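Local coordinates for putative amino acid binding protein (PDB 4C0R), which probably serves as the extracellular solute-binding protein that captures glutathione and passes it to the cystine ABC importer TcyBC, at residues Q47-W51 / T52-S56; E143-A146 / H147-N151. One frame throughout, in Å; residues are numbered along the deposited sequence.

Contact 1: Q47-W51 / T52-S56; sequences QKTEW and TSIFS. With CD (cadmium ion), chain H; GDS (oxidized glutathione disulfide), chain C.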
ATOM      1  N   GLN A  47       8.908 -11.878  -5.767  1.00  9.80           N
ATOM      2  CA  GLN A  47      10.215 -11.544  -5.244  1.00 11.38           C
ATOM      3  C   GLN A  47      10.128 -10.428  -4.228  1.00 10.60           C
ATOM      4  O   GLN A  47       9.648  -9.329  -4.555  1.00 12.12           O
ATOM      5  CB  GLN A  47      11.067 -11.064  -6.382  1.00 14.56           C
ATOM      6  CG  GLN A  47      12.484 -10.715  -6.012  1.00 15.50           C
ATOM      7  CD  GLN A  47      13.217 -11.872  -5.352  1.00 17.83           C
ATOM      8  OE1 GLN A  47      13.358 -12.927  -5.945  1.00 19.86           O
ATOM      9  NE2 GLN A  47      13.619 -11.680  -4.109  1.00 18.89           N
ATOM     10  N   LYS A  48      10.661 -10.681  -3.036  1.00 12.81           N
ATOM     11  CA  LYS A  48      10.751  -9.652  -2.012  1.00 12.66           C
ATOM     12  C   LYS A  48      11.987  -8.812  -2.359  1.00 14.88           C
ATOM     13  O   LYS A  48      13.049  -9.350  -2.723  1.00 15.82           O
ATOM     14  CB  LYS A  48      10.899 -10.317  -0.643  1.00 15.23           C
ATOM     15  CG  LYS A  48      10.474  -9.523   0.523  1.00 19.38           C
ATOM     16  CD  LYS A  48      10.619 -10.298   1.825  1.00 18.37           C
ATOM     17  CE  LYS A  48      10.474  -9.340   2.989  1.00 20.47           C
ATOM     18  NZ  LYS A  48      11.714  -8.521   3.032  1.00 28.63           N
ATOM     19  N   THR A  49      11.856  -7.508  -2.278  1.00 12.18           N
ATOM     20  CA  THR A  49      12.950  -6.622  -2.567  1.00 12.16           C
ATOM     21  C   THR A  49      12.756  -5.312  -1.771  1.00 13.86           C
ATOM     22  O   THR A  49      11.733  -5.154  -1.092  1.00 12.18           O
ATOM     23  CB  THR A  49      13.084  -6.402  -4.067  1.00 14.61           C
ATOM     24  OG1 THR A  49      14.360  -5.794  -4.361  1.00 17.63           O
ATOM     25  CG2 THR A  49      11.960  -5.523  -4.578  1.00 12.86           C
ATOM     26  N   GLU A  50      13.699  -4.394  -1.830  1.00 12.81           N
ATOM     27  CA  GLU A  50      13.507  -3.123  -1.152  1.00 13.46           C
ATOM     28  C   GLU A  50      12.474  -2.281  -1.890  1.00 12.21           C
ATOM     29  O   GLU A  50      12.335  -2.347  -3.109  1.00 12.63           O
ATOM     30  CB  GLU A  50      14.819  -2.319  -1.137  1.00 16.21           C
ATOM     31  CG  GLU A  50      15.943  -2.981  -0.374  1.00 13.28           C
ATOM     32  CD  GLU A  50      15.937  -2.761   1.131  1.00 23.01           C
ATOM     33  OE1 GLU A  50      15.012  -2.152   1.680  1.00 23.03           O
ATOM     34  OE2 GLU A  50      16.892  -3.224   1.761  1.00 22.56           O
ATOM     35  N   TRP A  51      11.793  -1.414  -1.138  1.00 12.05           N
ATOM     36  CA  TRP A  51      10.800  -0.534  -1.725  1.00 11.42           C
ATOM     37  C   TRP A  51      11.363   0.256  -2.898  1.00 12.90           C
ATOM     38  O   TRP A  51      10.779   0.295  -3.960  1.00 12.76           O
ATOM     39  CB  TRP A  51      10.343   0.417  -0.624  1.00 12.03           C
ATOM     40  CG  TRP A  51       9.483   1.582  -1.010  1.00 13.27           C
ATOM     41  CD1 TRP A  51       9.822   2.884  -0.889  1.00 13.79           C
ATOM     42  CD2 TRP A  51       8.139   1.556  -1.509  1.00 11.33           C
ATOM     43  NE1 TRP A  51       8.794   3.697  -1.302  1.00 15.89           N
ATOM     44  CE2 TRP A  51       7.735   2.906  -1.687  1.00 13.20           C
ATOM     45  CE3 TRP A  51       7.244   0.540  -1.821  1.00 11.49           C
ATOM     46  CZ2 TRP A  51       6.467   3.249  -2.176  1.00 12.28           C
ATOM     47  CZ3 TRP A  51       5.982   0.881  -2.296  1.00 14.35           C
ATOM     48  CH2 TRP A  51       5.612   2.240  -2.454  1.00 13.16           C
ATOM     49  N   THR A  52      12.527   0.858  -2.720  1.00 12.73           N
ATOM     50  CA  THR A  52      13.038   1.704  -3.804  1.00 13.65           C
ATOM     51  C   THR A  52      13.425   0.843  -5.019  1.00 14.41           C
ATOM     52  O   THR A  52      13.312   1.290  -6.147  1.00 14.19           O
ATOM     53  CB  THR A  52      14.203   2.616  -3.348  1.00 18.60           C
ATOM     54  OG1 THR A  52      15.228   1.841  -2.758  1.00 25.00           O
ATOM     55  CG2 THR A  52      13.704   3.607  -2.341  1.00 21.49           C
ATOM     56  N   SER A  53      13.783  -0.402  -4.762  1.00 12.67           N
ATOM     57  CA  SER A  53      14.198  -1.333  -5.812  1.00 13.92           C
ATOM     58  C   SER A  53      13.014  -1.816  -6.652  1.00 14.10           C
ATOM     59  O   SER A  53      13.192  -2.200  -7.806  1.00 13.82           O
ATOM     60  CB  SER A  53      14.916  -2.552  -5.232  1.00 16.28           C
ATOM     61  OG  SER A  53      16.146  -2.150  -4.668  1.00 20.51           O
ATOM     62  N   ILE A  54      11.800  -1.780  -6.116  1.00 11.82           N
ATOM     63  CA  ILE A  54      10.632  -2.109  -6.937  1.00  9.95           C
ATOM     64  C   ILE A  54      10.643  -1.190  -8.123  1.00 13.90           C
ATOM     65  O   ILE A  54      10.526  -1.613  -9.272  1.00 11.92           O
ATOM     66  CB  ILE A  54       9.320  -1.958  -6.166  1.00  8.63           C
ATOM     67  CG1 ILE A  54       9.200  -3.014  -5.084  1.00  9.84           C
ATOM     68  CG2 ILE A  54       8.136  -2.049  -7.151  1.00 11.71           C
ATOM     69  CD1 ILE A  54       7.990  -2.845  -4.199  1.00 11.81           C
ATOM     70  N   PHE A  55      10.777   0.100  -7.833  1.00 11.53           N
ATOM     71  CA  PHE A  55      10.671   1.098  -8.874  1.00 11.76           C
ATOM     72  C   PHE A  55      11.904   1.080  -9.777  1.00 13.28           C
ATOM     73  O   PHE A  55      11.741   1.174 -10.968  1.00 12.22           O
ATOM     74  CB  PHE A  55      10.413   2.468  -8.232  1.00 14.52           C
ATOM     75  CG  PHE A  55       9.145   2.503  -7.466  1.00 13.19           C
ATOM     76  CD1 PHE A  55       7.944   2.752  -8.104  1.00 12.31           C
ATOM     77  CD2 PHE A  55       9.138   2.211  -6.111  1.00 13.97           C
ATOM     78  CE1 PHE A  55       6.750   2.743  -7.384  1.00 13.61           C
ATOM     79  CE2 PHE A  55       7.937   2.190  -5.384  1.00 13.61           C
ATOM     80  CZ  PHE A  55       6.755   2.469  -6.039  1.00 14.39           C
ATOM     81  N   SER A  56      13.085   0.943  -9.219  1.00 14.52           N
ATOM     82  CA  SER A  56      14.262   0.970 -10.117  1.00 16.93           C
ATOM     83  C   SER A  56      14.313  -0.297 -10.976  1.00 14.91           C
ATOM     84  O   SER A  56      14.755  -0.283 -12.128  1.00 14.88           O
ATOM     85  CB  SER A  56      15.551   1.187  -9.329  1.00 18.13           C
ATOM     86  OG  SER A  56      15.793   0.145  -8.424  1.00 17.17           O
TER
HETATM   87 CD    CD H1244      16.098  -2.824   3.865  0.74 15.44          CD
HETATM   88  CD1 GDS C 500      11.915   0.807   3.497  1.00 22.26           C
HETATM   89  N2  GDS C 500      11.040   0.683   4.671  1.00 25.51           N
HETATM   90  CA2 GDS C 500      10.261  -0.501   4.720  1.00 24.92           C
HETATM   91  C2  GDS C 500      10.860  -1.739   5.287  1.00 20.30           C
HETATM   92  O2  GDS C 500      10.414  -2.864   4.974  1.00 21.41           O
HETATM   93  CB2 GDS C 500       8.875  -0.615   4.214  1.00 19.86           C
HETATM   94  SG2 GDS C 500       8.178   0.941   3.703  1.00 15.74           S
HETATM   95  N3  GDS C 500      11.970  -1.586   6.204  1.00 19.10           N
HETATM   96  CA3 GDS C 500      12.652  -2.773   6.717  1.00 19.40           C
HETATM   97  C3  GDS C 500      13.961  -2.799   5.932  1.00 20.60           C
HETATM   98  OE3 GDS C 500      15.045  -3.171   6.482  1.00 26.99           O
HETATM   99  OE4 GDS C 500      14.022  -2.443   4.720  1.00 20.30           O
HETATM  100  N4  GDS C 500       5.103   1.955   3.905  1.00  8.07           N
HETATM  101  CA4 GDS C 500       5.188   2.380   5.282  1.00 11.90           C
HETATM  102  C4  GDS C 500       5.419   3.849   5.357  1.00  9.93           C
HETATM  103  OE5 GDS C 500       5.120   4.617   4.391  1.00  9.83           O
HETATM  104  OE6 GDS C 500       5.866   4.298   6.448  1.00 10.82           O
HETATM  105  C5  GDS C 500       4.969   0.559   3.629  1.00  9.18           C
HETATM  106  O5  GDS C 500       4.887  -0.245   4.556  1.00  9.95           O
HETATM  107  CA5 GDS C 500       5.030   0.228   2.206  1.00  9.91           C
HETATM  108  N5  GDS C 500       4.441   1.100   1.276  1.00  8.97           N
HETATM  109  CB5 GDS C 500       6.287  -0.471   1.801  1.00 11.40           C
HETATM  110  SG5 GDS C 500       7.640   0.736   1.755  1.00 11.80           S
HETATM  111  CA6 GDS C 500       1.281   4.307  -0.152  1.00  7.83           C
HETATM  112  C6  GDS C 500       2.049   4.564  -1.438  1.00  8.79           C
HETATM  113  OE7 GDS C 500       3.121   5.226  -1.378  1.00  8.21           O
HETATM  114  OE8 GDS C 500       1.639   4.114  -2.535  1.00  8.94           O
HETATM  115  N6  GDS C 500      -0.024   3.730  -0.526  1.00  7.79           N
HETATM  116  CB6 GDS C 500       2.044   3.420   0.765  1.00  8.40           C
HETATM  117  CG6 GDS C 500       2.647   2.246  -0.038  1.00  9.54           C
HETATM  118  CD6 GDS C 500       3.083   1.204   0.971  1.00  7.63           C
HETATM  119  O6  GDS C 500       2.333   0.401   1.544  1.00  7.04           O
HETATM  120  O   HOH W   1      16.919  -4.819  -3.450  1.00 36.73           O

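Contact 2: E143-A146 / H147-N151; sequences EDLA and HQIRN. With CD (cadmium ion), chain G; CD (cadmium ion), chain I; GDS (oxidized glutathione disulfide), chain C.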
ATOM      1  N   GLU A 143      12.904   1.731   8.645  1.00 18.49           N
ATOM      2  CA  GLU A 143      12.254   0.678   9.396  1.00 17.81           C
ATOM      3  C   GLU A 143      10.811   0.472   8.943  1.00 16.43           C
ATOM      4  O   GLU A 143      10.227   1.345   8.314  1.00 15.64           O
ATOM      5  CB  GLU A 143      12.337   0.929  10.870  1.00 22.12           C
ATOM      6  CG  GLU A 143      13.834   0.971  11.330  1.00 22.38           C
ATOM      7  CD  GLU A 143      14.685  -0.040  10.552  1.00 25.52           C
ATOM      8  OE1 GLU A 143      14.377  -1.263  10.645  1.00 31.65           O
ATOM      9  OE2 GLU A 143      15.635   0.358   9.829  1.00 32.54           O
ATOM     10  N   ASP A 144      10.277  -0.701   9.245  1.00 14.10           N
ATOM     11  CA  ASP A 144       9.001  -1.059   8.644  1.00 12.10           C
ATOM     12  C   ASP A 144       7.806  -0.479   9.395  1.00 12.32           C
ATOM     13  O   ASP A 144       7.952   0.139  10.441  1.00 13.29           O
ATOM     14  CB  ASP A 144       8.869  -2.573   8.428  1.00 13.71           C
ATOM     15  CG  ASP A 144       8.878  -3.348   9.695  1.00 12.50           C
ATOM     16  OD1 ASP A 144       8.367  -2.894  10.753  1.00 13.10           O
ATOM     17  OD2 ASP A 144       9.418  -4.488   9.659  1.00 19.05           O
ATOM     18  N   LEU A 145       6.648  -0.601   8.786  1.00  7.95           N
ATOM     19  CA  LEU A 145       5.456   0.074   9.278  1.00  9.53           C
ATOM     20  C   LEU A 145       5.105  -0.355  10.678  1.00  9.50           C
ATOM     21  O   LEU A 145       4.738   0.483  11.514  1.00  9.42           O
ATOM     22  CB  LEU A 145       4.330  -0.211   8.314  1.00  9.86           C
ATOM     23  CG  LEU A 145       2.945   0.353   8.731  1.00  9.55           C
ATOM     24  CD1 LEU A 145       2.921   1.882   8.811  1.00  9.81           C
ATOM     25  CD2 LEU A 145       1.834  -0.213   7.814  1.00 10.75           C
ATOM     26  N   ALA A 146       5.115  -1.654  10.951  1.00 10.76           N
ATOM     27  CA  ALA A 146       4.769  -2.102  12.302  1.00 11.76           C
ATOM     28  C   ALA A 146       5.734  -1.489  13.329  1.00 10.02           C
ATOM     29  O   ALA A 146       5.334  -1.153  14.415  1.00 12.69           O
ATOM     30  CB  ALA A 146       4.785  -3.622  12.365  1.00 13.52           C
ATOM     31  N   HIS A 147       7.011  -1.387  12.960  1.00 12.76           N
ATOM     32  CA  HIS A 147       8.047  -0.823  13.816  1.00 12.63           C
ATOM     33  C   HIS A 147       7.651   0.636  14.141  1.00 14.47           C
ATOM     34  O   HIS A 147       7.796   1.094  15.265  1.00 13.87           O
ATOM     35  CB  HIS A 147       9.393  -0.874  13.077  1.00 17.50           C
ATOM     36  CG  HIS A 147      10.580  -0.486  13.908  1.00 18.79           C
ATOM     37  ND1 HIS A 147      11.200  -1.359  14.781  1.00 22.21           N
ATOM     38  CD2 HIS A 147      11.256   0.690  14.008  1.00 19.82           C
ATOM     39  CE1 HIS A 147      12.217  -0.747  15.369  1.00 20.25           C
ATOM     40  NE2 HIS A 147      12.268   0.500  14.926  1.00 17.99           N
ATOM     41  N   GLN A 148       7.205   1.363  13.120  1.00 13.25           N
ATOM     42  CA  GLN A 148       6.893   2.763  13.288  1.00 10.91           C
ATOM     43  C   GLN A 148       5.636   2.910  14.131  1.00 12.30           C
ATOM     44  O   GLN A 148       5.576   3.806  15.019  1.00 12.15           O
ATOM     45  CB  GLN A 148       6.714   3.465  11.958  1.00  9.06           C
ATOM     46  CG  GLN A 148       7.940   3.422  10.998  1.00 12.61           C
ATOM     47  CD  GLN A 148       7.575   4.061   9.678  1.00 10.02           C
ATOM     48  OE1 GLN A 148       7.149   5.173   9.655  1.00 10.52           O
ATOM     49  NE2 GLN A 148       7.723   3.332   8.591  1.00 11.46           N
ATOM     50  N   ILE A 149       4.651   2.044  13.909  1.00 13.20           N
ATOM     51  CA  ILE A 149       3.430   2.086  14.697  1.00 12.90           C
ATOM     52  C   ILE A 149       3.709   1.771  16.171  1.00 13.08           C
ATOM     53  O   ILE A 149       3.271   2.489  17.082  1.00 12.71           O
ATOM     54  CB  ILE A 149       2.326   1.213  14.086  1.00 12.94           C
ATOM     55  CG1 ILE A 149       1.898   1.832  12.766  1.00 12.51           C
ATOM     56  CG2 ILE A 149       1.152   1.037  15.049  1.00 13.26           C
ATOM     57  CD1 ILE A 149       0.882   1.026  12.008  1.00 11.74           C
ATOM     58  N   ARG A 150       4.502   0.738  16.418  0.57 15.09           N
ATOM     59  CA  ARG A 150       4.941   0.457  17.783  0.57 15.09           C
ATOM     60  C   ARG A 150       5.692   1.645  18.410  0.57 15.09           C
ATOM     61  O   ARG A 150       5.537   1.915  19.587  0.57 15.09           O
ATOM     62  CB  ARG A 150       5.809  -0.791  17.800  0.57 15.09           C
ATOM     63  CG  ARG A 150       6.101  -1.323  19.171  0.57 15.09           C
ATOM     64  CD  ARG A 150       6.888  -2.613  19.065  0.57 15.09           C
ATOM     65  NE  ARG A 150       6.093  -3.666  18.464  0.57 15.09           N
ATOM     66  CZ  ARG A 150       5.315  -4.457  19.183  0.57 15.09           C
ATOM     67  NH1 ARG A 150       5.242  -4.309  20.500  0.57 15.09           N
ATOM     68  NH2 ARG A 150       4.618  -5.397  18.584  0.57 15.09           N
ATOM     69  N   ASN A 151       6.511   2.357  17.642  1.00 13.27           N
ATOM     70  CA  ASN A 151       7.233   3.536  18.158  1.00 13.30           C
ATOM     71  C   ASN A 151       6.267   4.638  18.620  1.00 16.32           C
ATOM     72  O   ASN A 151       6.557   5.392  19.554  1.00 16.55           O
ATOM     73  CB  ASN A 151       8.124   4.159  17.108  1.00 13.34           C
ATOM     74  CG  ASN A 151       9.457   3.448  16.973  1.00 15.52           C
ATOM     75  OD1 ASN A 151       9.856   2.649  17.834  1.00 18.72           O
ATOM     76  ND2 ASN A 151      10.156   3.742  15.893  1.00 12.57           N
TER
HETATM   77 CD    CD G1243      10.568  -3.546  14.940  0.85 19.89          CD
HETATM   78 CD    CD I1245       8.981  -5.046  11.751  0.80 19.05          CD
HETATM   79  CD1 GDS C 500      11.915   0.807   3.497  1.00 22.26           C
HETATM   80  N2  GDS C 500      11.040   0.683   4.671  1.00 25.51           N
HETATM   81  CA2 GDS C 500      10.261  -0.501   4.720  1.00 24.92           C
HETATM   82  C2  GDS C 500      10.860  -1.739   5.287  1.00 20.30           C
HETATM   83  O2  GDS C 500      10.414  -2.864   4.974  1.00 21.41           O
HETATM   84  CB2 GDS C 500       8.875  -0.615   4.214  1.00 19.86           C
HETATM   85  SG2 GDS C 500       8.178   0.941   3.703  1.00 15.74           S
HETATM   86  N3  GDS C 500      11.970  -1.586   6.204  1.00 19.10           N
HETATM   87  CA3 GDS C 500      12.652  -2.773   6.717  1.00 19.40           C
HETATM   88  C3  GDS C 500      13.961  -2.799   5.932  1.00 20.60           C
HETATM   89  OE3 GDS C 500      15.045  -3.171   6.482  1.00 26.99           O
HETATM   90  OE4 GDS C 500      14.022  -2.443   4.720  1.00 20.30           O
HETATM   91  N4  GDS C 500       5.103   1.955   3.905  1.00  8.07           N
HETATM   92  CA4 GDS C 500       5.188   2.380   5.282  1.00 11.90           C
HETATM   93  C4  GDS C 500       5.419   3.849   5.357  1.00  9.93           C
HETATM   94  OE5 GDS C 500       5.120   4.617   4.391  1.00  9.83           O
HETATM   95  OE6 GDS C 500       5.866   4.298   6.448  1.00 10.82           O
HETATM   96  C5  GDS C 500       4.969   0.559   3.629  1.00  9.18           C
HETATM   97  O5  GDS C 500       4.887  -0.245   4.556  1.00  9.95           O
HETATM   98  CA5 GDS C 500       5.030   0.228   2.206  1.00  9.91           C
HETATM   99  N5  GDS C 500       4.441   1.100   1.276  1.00  8.97           N
HETATM  100  CB5 GDS C 500       6.287  -0.471   1.801  1.00 11.40           C
HETATM  101  SG5 GDS C 500       7.640   0.736   1.755  1.00 11.80           S
HETATM  102  CA6 GDS C 500       1.281   4.307  -0.152  1.00  7.83           C
HETATM  103  C6  GDS C 500       2.049   4.564  -1.438  1.00  8.79           C
HETATM  104  OE7 GDS C 500       3.121   5.226  -1.378  1.00  8.21           O
HETATM  105  OE8 GDS C 500       1.639   4.114  -2.535  1.00  8.94           O
HETATM  106  N6  GDS C 500      -0.024   3.730  -0.526  1.00  7.79           N
HETATM  107  CB6 GDS C 500       2.044   3.420   0.765  1.00  8.40           C
HETATM  108  CG6 GDS C 500       2.647   2.246  -0.038  1.00  9.54           C
HETATM  109  CD6 GDS C 500       3.083   1.204   0.971  1.00  7.63           C
HETATM  110  O6  GDS C 500       2.333   0.401   1.544  1.00  7.04           O
HETATM  111  O   HOH W   2       8.281  -4.271  14.007  1.00 11.06           O
HETATM  112  O   HOH W   3       9.641  -2.898  16.873  1.00 26.08           O
HETATM  113  O   HOH W   4       9.719  -7.392  11.952  1.00 28.21           O
HETATM  114  O   HOH W   5       6.739  -5.961  10.744  1.00 16.03           O

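Contact 1: Q47-W51 / T52-S56
Glu-50 O turns toward Ser-53 N and Ile-54 N as the chain leaves strand 42-48 and enters helix 51-59, making a weak bond to Ser-53 N and a fuller one to Ile-54 N at 3.1 Å. Ile-54 N also bonds to Trp-51 O. Two carbonyls thus share one N-H in this first turn.

Trp-51 and Phe-55 carry the side-chain contact. They form an edge-to-face pair, with ring planes at 80°. The edge of Phe-55 points at the six-membered ring of Trp-51, and Phe-55 CE2 lies 3.7 Å from Trp-51 CZ2. The other end of that edge meets the backbone: Phe-55 CD2 is 3.3 Å from Trp-51 O, which lies near the phenyl plane. Over the opposite indole face sits one sulfur of the bound oxidized glutathione disulfide, SG5, 3.4 Å from Trp-51 CD2. With CG anti to the backbone N (chi1 170°), the indole is sandwiched between this ligand sulfur and the phenyl edge. Trp-51 NE1 makes a weak hydrogen bond to Gln-116 O.

Thr-49 packs on the other flank of the turn. Its CG2 touches Ile-54 CG1 at 3.8 Å. Its OG1 bonds to Tyr-63 OH, and one water joins it to Ser-53 OG. Glu-50 bends away from the helix at chi2 (-83°), and both its carboxylate oxygens bind a cadmium ion. The same ion takes OE4 of the ligand at 2.3 Å, so the metal bridges the protein and the oxidized glutathione.

This is a strand-to-helix turn of a family 3 solute-binding protein, lining the ligand pocket with an aromatic platform.

Contact 2: E143-A146 / H147-N151
Asp-144 OD1 accepts from His-147 N at 3.0 Å and so N-caps helix 145-153. The N-H meets OD1 nearly along its C-O axis. Asp-144 CG sits between the backbone N and the carbonyl carbon (chi1 64°), which lets OD1 reach His-147 N. Both carboxylate oxygens also bind a cadmium ion, so OD1 serves cap and metal together.

His-147 runs alongside Glu-143, and the two side chains point the same way. His-147 CD2 meets Glu-143 CB at 3.3 Å. On the other side of the ring, ND1 binds a second cadmium ion at 2.3 Å. Water 2 bridges the two ions.

Gln-148 extends beyond CG (chi2 175°) toward the ligand. Its NE2 donates to OE6 of oxidized glutathione at 3.0 Å and to Glu-143 O at 3.2 Å, the latter from above the carbonyl plane. Gln-148 OE1 accepts from Lys-160 NZ. Leu-145 CD1 and Ile-149 CD1 touch at 3.9 Å, beside Ile-170 of helix 164-173.

The bonds on both ends of the Gln-148 amide fix its rotation and aim its N-H at a ligand carboxylate. The cadmium ion on Asp-144 would probably offset its negative charge.

How the contacts relate
Contacts 1 and 2 hold different helices but reach the same ligand. Their centres are 19 Å apart, and their nearest atoms are about 8 Å apart without touching. Each lies at the start of a helix and is partly buried. Contact 1 combines buried Trp-51 and Ile-54 with exposed Thr-52. Contact 2 has buried Leu-145, Gln-148 and Ile-149, with partly exposed residues on its metal-binding side. Contact 1 meets the ligand mainly through an aromatic face, contact 2 through a polar amide. Cadmium joins protein to ligand only in contact 1. Ligand binding between two lobes is characteristic of the periplasmic binding protein clan.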